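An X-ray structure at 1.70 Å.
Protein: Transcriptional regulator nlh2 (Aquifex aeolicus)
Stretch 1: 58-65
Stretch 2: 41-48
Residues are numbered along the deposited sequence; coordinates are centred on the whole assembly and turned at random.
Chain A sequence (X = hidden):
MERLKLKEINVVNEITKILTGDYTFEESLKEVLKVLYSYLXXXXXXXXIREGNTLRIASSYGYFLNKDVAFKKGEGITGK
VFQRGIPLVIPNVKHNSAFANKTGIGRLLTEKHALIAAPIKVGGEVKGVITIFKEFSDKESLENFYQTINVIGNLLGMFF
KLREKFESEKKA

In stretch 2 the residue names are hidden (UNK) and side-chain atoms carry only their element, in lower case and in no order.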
ATOM      1  N   ALA A  58     -12.129  13.925  10.322  1.00 41.69           N
ATOM      2  CA  ALA A  58     -11.649  14.927   9.379  1.00 40.47           C
ATOM      3  C   ALA A  58     -12.402  14.844   8.058  1.00 38.98           C
ATOM      4  O   ALA A  58     -12.589  15.848   7.370  1.00 40.49           O
ATOM      5  CB  ALA A  58     -10.167  14.732   9.131  1.00 41.67           C
ATOM      6  N   SER A  59     -12.810  13.639   7.691  1.00 36.71           N
ATOM      7  CA  SER A  59     -13.556  13.426   6.459  1.00 34.37           C
ATOM      8  C   SER A  59     -14.483  12.236   6.629  1.00 31.97           C
ATOM      9  O   SER A  59     -14.207  11.328   7.417  1.00 31.52           O
ATOM     10  CB  SER A  59     -12.588  13.171   5.308  1.00 38.79           C
ATOM     11  OG  SER A  59     -13.260  13.229   4.072  1.00 38.92           O
ATOM     12  N   SER A  60     -15.582  12.226   5.888  1.00 33.92           N
ATOM     13  CA  SER A  60     -16.571  11.184   6.075  1.00 36.61           C
ATOM     14  C   SER A  60     -17.329  10.916   4.790  1.00 37.34           C
ATOM     15  O   SER A  60     -17.306  11.727   3.857  1.00 38.28           O
ATOM     16  CB  SER A  60     -17.548  11.586   7.180  1.00 42.44           C
ATOM     17  OG  SER A  60     -18.208  12.794   6.852  1.00 46.70           O
ATOM     18  N   TYR A  61     -18.004   9.775   4.745  1.00 37.63           N
ATOM     19  CA  TYR A  61     -18.803   9.417   3.584  1.00 37.75           C
ATOM     20  C   TYR A  61     -19.998   8.589   4.023  1.00 36.89           C
ATOM     21  O   TYR A  61     -19.870   7.716   4.884  1.00 39.67           O
ATOM     22  CB  TYR A  61     -17.960   8.636   2.576  1.00 38.52           C
ATOM     23  CG  TYR A  61     -18.700   8.350   1.290  1.00 41.30           C
ATOM     24  CD1 TYR A  61     -19.493   7.219   1.167  1.00 44.15           C
ATOM     25  CD2 TYR A  61     -18.611   9.210   0.205  1.00 43.67           C
ATOM     26  CE1 TYR A  61     -20.176   6.948   0.008  1.00 46.93           C
ATOM     27  CE2 TYR A  61     -19.304   8.950  -0.970  1.00 45.86           C
ATOM     28  CZ  TYR A  61     -20.084   7.813  -1.059  1.00 47.71           C
ATOM     29  OH  TYR A  61     -20.781   7.523  -2.212  1.00 51.90           O
ATOM     30  N   GLY A  62     -21.158   8.859   3.425  1.00 38.60           N
ATOM     31  CA  GLY A  62     -22.384   8.180   3.800  1.00 40.71           C
ATOM     32  C   GLY A  62     -23.014   8.705   5.081  1.00 45.45           C
ATOM     33  O   GLY A  62     -23.184   9.902   5.272  1.00 47.13           O
ATOM     34  N   TYR A  63     -23.343   7.788   5.980  1.00 50.77           N
ATOM     35  CA  TYR A  63     -24.055   8.115   7.209  1.00 54.80           C
ATOM     36  C   TYR A  63     -23.299   9.124   8.067  1.00 53.94           C
ATOM     37  O   TYR A  63     -23.908   9.923   8.772  1.00 54.68           O
ATOM     38  CB  TYR A  63     -24.314   6.846   8.027  1.00 61.86           C
ATOM     39  CG  TYR A  63     -25.015   7.128   9.334  1.00 68.00           C
ATOM     40  CD1 TYR A  63     -26.401   7.233   9.393  1.00 71.47           C
ATOM     41  CD2 TYR A  63     -24.292   7.312  10.504  1.00 69.41           C
ATOM     42  CE1 TYR A  63     -27.048   7.502  10.585  1.00 73.49           C
ATOM     43  CE2 TYR A  63     -24.929   7.582  11.700  1.00 72.84           C
ATOM     44  CZ  TYR A  63     -26.309   7.675  11.734  1.00 75.22           C
ATOM     45  OH  TYR A  63     -26.956   7.946  12.920  1.00 78.04           O
ATOM     46  N   PHE A  64     -21.974   9.085   8.009  1.00 49.41           N
ATOM     47  CA  PHE A  64     -21.154   9.969   8.835  1.00 46.46           C
ATOM     48  C   PHE A  64     -21.080  11.410   8.328  1.00 48.37           C
ATOM     49  O   PHE A  64     -20.510  12.279   8.994  1.00 48.88           O
ATOM     50  CB  PHE A  64     -19.759   9.387   8.951  1.00 43.83           C
ATOM     51  CG  PHE A  64     -19.738   8.086   9.673  1.00 44.21           C
ATOM     52  CD1 PHE A  64     -19.632   8.053  11.048  1.00 46.76           C
ATOM     53  CD2 PHE A  64     -19.858   6.897   8.982  1.00 43.51           C
ATOM     54  CE1 PHE A  64     -19.632   6.860  11.725  1.00 46.65           C
ATOM     55  CE2 PHE A  64     -19.853   5.696   9.655  1.00 46.16           C
ATOM     56  CZ  PHE A  64     -19.741   5.676  11.028  1.00 46.83           C
ATOM     57  N   LEU A  65     -21.649  11.669   7.159  1.00 48.93           N
ATOM     58  CA  LEU A  65     -21.632  13.022   6.632  1.00 50.13           C
ATOM     59  C   LEU A  65     -22.226  13.989   7.656  1.00 54.17           C
ATOM     60  O   LEU A  65     -23.266  13.705   8.254  1.00 54.98           O
ATOM     61  CB  LEU A  65     -22.424  13.100   5.337  1.00 49.21           C
ATOM     62  CG  LEU A  65     -22.228  14.406   4.565  1.00 51.27           C
ATOM     63  CD1 LEU A  65     -20.804  14.497   4.030  1.00 52.32           C
ATOM     64  CD2 LEU A  65     -23.231  14.492   3.439  1.00 50.63           C
ATOM     65  N   UNK A  41     -17.440  -0.461  -2.982  1.00 36.81           N
ATOM     66  CA  UNK A  41     -18.781  -0.538  -2.423  1.00 41.37           C
ATOM     67  C   UNK A  41     -18.869  -0.192  -0.948  1.00 41.99           C
ATOM     68  O   UNK A  41     -19.788  -0.631  -0.243  1.00 46.21           O
ATOM     69  N   UNK A  42     -17.919   0.592  -0.467  1.00 36.89           N
ATOM     70  CA  UNK A  42     -17.908   0.986   0.937  1.00 37.61           C
ATOM     71  C   UNK A  42     -18.810   2.190   1.120  1.00 38.64           C
ATOM     72  O   UNK A  42     -18.439   3.306   0.768  1.00 38.13           O
ATOM     73  c   UNK A  42     -16.519   1.890   2.822  1.00 33.71           C
ATOM     74  c   UNK A  42     -15.601   0.111   1.317  1.00 33.80           C
ATOM     75  c   UNK A  42     -16.491   1.334   1.408  1.00 34.57           C
ATOM     76  N   UNK A  43     -19.993   1.962   1.683  1.00 39.70           N
ATOM     77  CA  UNK A  43     -21.027   2.991   1.711  1.00 43.34           C
ATOM     78  C   UNK A  43     -20.919   3.958   2.893  1.00 40.60           C
ATOM     79  O   UNK A  43     -21.418   5.072   2.821  1.00 39.69           O
ATOM     80  o   UNK A  43     -24.865   0.609   0.095  1.00 66.37           O
ATOM     81  c   UNK A  43     -23.653   0.486   0.372  1.00 65.59           C
ATOM     82  o   UNK A  43     -23.153  -0.609   0.708  1.00 71.82           O
ATOM     83  c   UNK A  43     -22.414   2.329   1.663  1.00 50.65           C
ATOM     84  c   UNK A  43     -22.738   1.706   0.289  1.00 56.87           C
ATOM     85  N   UNK A  44     -20.267   3.539   3.974  1.00 37.21           N
ATOM     86  CA  UNK A  44     -20.088   4.390   5.144  1.00 35.36           C
ATOM     87  C   UNK A  44     -18.641   4.331   5.614  1.00 32.03           C
ATOM     88  O   UNK A  44     -18.089   3.248   5.809  1.00 32.15           O
ATOM     89  n   UNK A  44     -24.405   2.990   5.267  1.00 45.49           N
ATOM     90  c   UNK A  44     -22.432   3.733   5.884  1.00 39.48           C
ATOM     91  c   UNK A  44     -24.515   4.295   5.431  1.00 44.93           C
ATOM     92  n   UNK A  44     -23.332   4.765   5.805  1.00 42.63           N
ATOM     93  c   UNK A  44     -21.000   3.936   6.290  1.00 36.68           C
ATOM     94  c   UNK A  44     -23.108   2.611   5.537  1.00 43.34           C
ATOM     95  N   UNK A  45     -18.028   5.485   5.829  1.00 29.62           N
ATOM     96  CA  UNK A  45     -16.620   5.505   6.200  1.00 29.71           C
ATOM     97  C   UNK A  45     -16.228   6.848   6.757  1.00 29.61           C
ATOM     98  O   UNK A  45     -16.910   7.849   6.524  1.00 29.81           O
ATOM     99  o   UNK A  45     -15.922   6.211   3.982  1.00 29.04           O
ATOM    100  c   UNK A  45     -15.737   5.216   4.975  1.00 30.21           C
ATOM    101  N   UNK A  46     -15.116   6.874   7.483  1.00 27.74           N
ATOM    102  CA  UNK A  46     -14.549   8.127   7.925  1.00 27.75           C
ATOM    103  C   UNK A  46     -13.054   7.989   8.140  1.00 27.11           C
ATOM    104  O   UNK A  46     -12.542   6.890   8.292  1.00 26.60           O
ATOM    105  c   UNK A  46     -15.930   6.258  12.053  1.00 30.76           C
ATOM    106  c   UNK A  46     -16.082   7.016  10.893  1.00 32.58           C
ATOM    107  c   UNK A  46     -13.717   7.147  12.330  1.00 30.70           C
ATOM    108  c   UNK A  46     -15.067   7.836  10.433  1.00 29.72           C
ATOM    109  c   UNK A  46     -15.264   8.666   9.182  1.00 29.90           C
ATOM    110  c   UNK A  46     -14.751   6.324  12.774  1.00 30.07           C
ATOM    111  c   UNK A  46     -13.892   7.913  11.162  1.00 31.05           C
ATOM    112  N   UNK A  47     -12.368   9.125   8.083  1.00 27.31           N
ATOM    113  CA  UNK A  47     -10.963   9.217   8.417  1.00 26.40           C
ATOM    114  C   UNK A  47     -10.898  10.189   9.582  1.00 28.75           C
ATOM    115  O   UNK A  47     -11.389  11.314   9.481  1.00 29.87           O
ATOM    116  c   UNK A  47      -9.672   9.118   4.744  1.00 25.08           C
ATOM    117  c   UNK A  47     -10.130   9.706   7.217  1.00 25.83           C
ATOM    118  c   UNK A  47     -10.167   8.652   6.114  1.00 26.02           C
ATOM    119  c   UNK A  47      -8.707  10.002   7.630  1.00 26.36           C
ATOM    120  N   UNK A  48     -10.353   9.723  10.706  1.00 28.71           N
ATOM    121  CA  UNK A  48     -10.212  10.546  11.901  1.00 30.41           C
ATOM    122  C   UNK A  48      -8.740  10.861  12.129  1.00 31.77           C
ATOM    123  O   UNK A  48      -7.865  10.023  11.889  1.00 29.96           O
ATOM    124  c   UNK A  48     -10.782   9.839  13.096  1.00 33.07           C
TER

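Position 41 carries no side-chain atoms and has a positive phi of 76° just after a helix ends, a conformation that favours glycine; it touches nothing on stretch 1. It is Gly41. At position 42 three carbons form a simple fork, one carbon bearing two others. They make no contact with stretch 1, but the backbone O of position 42 lies 4.1 Å from Tyr61 CD1. The fork is that of valine, Val42.

Position 43 has a chain of three carbons, the third bearing two oxygens. Its CA-to-CB bond points away from stretch 1, so its contact is made through the backbone: O of position 43 lies 3.3 Å from Tyr61 CD1, at the edge of the ring, and 3.4 Å from Gly62 CA in a CA-H...O contact. The carboxylate on this chain makes it Glu43.

At position 44 one carbon leads to a five-membered ring of three carbons and two nitrogens, and a ring nitrogen of position 44 lies 3.0 Å from Tyr63 N. The ring is the imidazole of histidine. His44 ND1 accepts a hydrogen bond from Tyr63 N, in the plane of the ring where the nitrogen lone pair lies. Gly62 suits this site: its phi is positive, and a CB there would clash with Glu43 O and His44 ND1.

Position 45 holds one carbon and one oxygen, with no second branch; the side-chain oxygen of position 45 lies 3.5 Å from Tyr61 CB, on the same face of the sheet. It is serine, and the backbones pair in both directions: Ser45 N to Tyr61 O at 3.0 Å and Tyr61 N to Ser45 O at 2.8 Å.

Position 46 has one carbon followed by a six-carbon ring without a hydroxyl, and a ring carbon of position 46 lies 3.6 Å from Phe64 CE1. This is phenylalanine. The edge of Phe46, at CD2, meets the face of Phe64, with the planes at 63°.

Position 47 has four carbons, forked at the first with one arm two carbons long. Its backbone N donates to Ser59 O at 2.9 Å, and its backbone O accepts from Ser59 N at 3.3 Å and Ala58 N at 2.8 Å. The fork makes it Ile47. Position 48 bears a single carbon, pointing away from stretch 1: Ala48.

The contact is an antiparallel strand pairing, with axes at 175°, in which backbone hydrogen bonds set the register. Ser60 and Phe46 share one face; Tyr61, Ser45, Ser59 and Ile47 occupy the other. Beyond the strand of stretch 1, the imidazole and the packing of Phe64 against Phe46 extend the 531 Å² interface past the ladder.

Stretch 2, residues 41-48: GVEHSFIA
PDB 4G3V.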